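Local coordinates for iron-binding zinc finger CDGSH type domain-containing protein (Magnetospirillum magneticum, PDB 3TBN) that binds two [2Fe-2S] clusters in one chain through a tandem pair of CDGSH-type domains, at residues A40-C44 / F68-K72. Sequence-based numbering, arbitrary orientation.
Sequences AQPFC and FCGCK. With FES (Fe2/s2 (inorganic) cluster), chain C; FES (Fe2/s2 (inorganic) cluster), chain B.
The loops of the two CDGSH-type modules of one chain meet where the buried ammonium of Lys72 reaches Gln41. Each loop also ligates its own cluster: Cys69 SG and Cys71 SG each bind iron FE2 of one cluster at 2.4 Å, while Cys44 SG, with His48, binds an iron of the other. Bent at chi2 (-46°) and extended beyond, the Lys72 chain sends NZ to Gln41 OE1 at 2.8 Å, tilted 21° from the carbonyl plane, and to its own loop's Cys69 O at 3.0 Å, in that carbonyl plane. Cys33 O is a third acceptor, so NZ ties together ligand-bearing loops of both clusters. Beside these polar contacts, Pro42, preceded by a cis peptide bond, lays CB 3.6 Å from Phe68 CB, and its CG sits over the centre of one face of the Phe43 ring. Phe43 turns an edge, CE2 foremost, onto a face of Phe68 in a T-shaped stack, centroids 5.4 Å apart and planes at 72°. A methionine in place of Lys72 would probably leave Gln41 OE1 and the Cys69 and Cys33 carbonyls without their shared donor. An ammonium, presumably charged, held by three carbonyl oxygens and flanked by apolar packing thus joins the two cluster-binding modules structurally.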
loop_
_atom_site.group_PDB
_atom_site.type_symbol
_atom_site.label_atom_id
_atom_site.label_comp_id
_atom_site.label_asym_id
_atom_site.label_seq_id
_atom_site.Cartn_x
_atom_site.Cartn_y
_atom_site.Cartn_z
ATOM N N ALA A 40 -10.054 -2.046 4.217
ATOM C CA ALA A 40 -9.513 -3.324 4.672
ATOM C C ALA A 40 -7.991 -3.335 4.514
ATOM O O ALA A 40 -7.421 -4.286 3.980
ATOM C CB ALA A 40 -10.148 -4.474 3.898
ATOM N N GLN A 41 -7.333 -2.277 4.975
ATOM C CA GLN A 41 -5.892 -2.152 4.794
ATOM C C GLN A 41 -5.180 -3.372 5.365
ATOM O O GLN A 41 -5.562 -3.885 6.413
ATOM C CB GLN A 41 -5.374 -0.900 5.495
ATOM C CG GLN A 41 -5.808 0.400 4.852
ATOM C CD GLN A 41 -5.218 0.588 3.474
ATOM O OE1 GLN A 41 -4.129 0.108 3.179
ATOM N NE2 GLN A 41 -5.939 1.301 2.619
ATOM N N PRO A 42 -4.101 -3.815 4.711
ATOM C CA PRO A 42 -3.426 -3.182 3.575
ATOM C C PRO A 42 -3.922 -3.631 2.200
ATOM O O PRO A 42 -3.232 -3.377 1.217
ATOM C CB PRO A 42 -1.980 -3.634 3.768
ATOM C CG PRO A 42 -2.123 -5.009 4.333
ATOM C CD PRO A 42 -3.310 -4.933 5.261
ATOM N N PHE A 43 -5.077 -4.284 2.132
ATOM C CA PHE A 43 -5.532 -4.900 0.890
ATOM C C PHE A 43 -6.591 -4.083 0.174
ATOM O O PHE A 43 -7.403 -3.416 0.797
ATOM C CB PHE A 43 -6.033 -6.310 1.186
ATOM C CG PHE A 43 -5.011 -7.140 1.889
ATOM C CD1 PHE A 43 -5.201 -7.566 3.195
ATOM C CD2 PHE A 43 -3.813 -7.438 1.262
ATOM C CE1 PHE A 43 -4.223 -8.312 3.844
ATOM C CE2 PHE A 43 -2.839 -8.173 1.906
ATOM C CZ PHE A 43 -3.044 -8.609 3.196
ATOM N N CYS A 44 -6.561 -4.157 -1.150
ATOM C CA CYS A 44 -7.503 -3.458 -2.010
ATOM C C CYS A 44 -8.928 -3.928 -1.766
ATOM O O CYS A 44 -9.171 -5.124 -1.672
ATOM C CB CYS A 44 -7.112 -3.731 -3.461
ATOM S SG CYS A 44 -8.187 -3.014 -4.725
ATOM N N PHE A 68 3.479 -4.867 4.809
ATOM C CA PHE A 68 2.934 -4.098 3.706
ATOM C C PHE A 68 2.954 -2.607 4.033
ATOM O O PHE A 68 2.741 -2.200 5.172
ATOM C CB PHE A 68 1.509 -4.550 3.403
ATOM C CG PHE A 68 1.424 -5.895 2.750
ATOM C CD1 PHE A 68 1.727 -6.049 1.408
ATOM C CD2 PHE A 68 1.024 -7.003 3.471
ATOM C CE1 PHE A 68 1.634 -7.289 0.800
ATOM C CE2 PHE A 68 0.930 -8.239 2.867
ATOM C CZ PHE A 68 1.236 -8.381 1.533
ATOM N N CYS A 69 3.211 -1.790 3.025
ATOM C CA CYS A 69 3.276 -0.351 3.213
ATOM C C CYS A 69 1.891 0.234 3.510
ATOM O O CYS A 69 0.927 -0.017 2.785
ATOM C CB CYS A 69 3.889 0.288 1.967
ATOM S SG CYS A 69 3.857 2.095 1.920
ATOM N N GLY A 70 1.803 0.995 4.596
ATOM C CA GLY A 70 0.584 1.686 4.975
ATOM C C GLY A 70 0.534 3.143 4.537
ATOM O O GLY A 70 -0.551 3.707 4.397
ATOM N N CYS A 71 1.698 3.756 4.331
ATOM C CA CYS A 71 1.772 5.179 4.000
ATOM C C CYS A 71 1.561 5.433 2.511
ATOM O O CYS A 71 1.262 6.559 2.108
ATOM C CB CYS A 71 3.114 5.777 4.450
ATOM S SG CYS A 71 4.560 5.299 3.460
ATOM N N LYS A 72 1.732 4.373 1.721
ATOM C CA LYS A 72 1.568 4.353 0.263
ATOM C C LYS A 72 2.685 5.072 -0.500
ATOM O O LYS A 72 2.595 5.244 -1.716
ATOM C CB LYS A 72 0.175 4.852 -0.142
ATOM C CG LYS A 72 -0.961 4.196 0.651
ATOM C CD LYS A 72 -0.806 2.680 0.751
ATOM C CE LYS A 72 -1.959 2.043 1.520
ATOM N NZ LYS A 72 -1.766 0.574 1.695
HETATM FE FE1 FES C . 6.774 2.054 5.637
HETATM FE FE2 FES C . 5.082 2.998 3.726
HETATM S S1 FES C . 4.546 2.193 5.732
HETATM S S2 FES C . 7.290 2.797 3.604
HETATM FE FE1 FES B . -7.781 -0.710 -4.580
HETATM FE FE2 FES B . -6.703 1.076 -2.861
HETATM S S1 FES B . -8.707 0.137 -2.743
HETATM S S2 FES B . -5.724 0.181 -4.652
#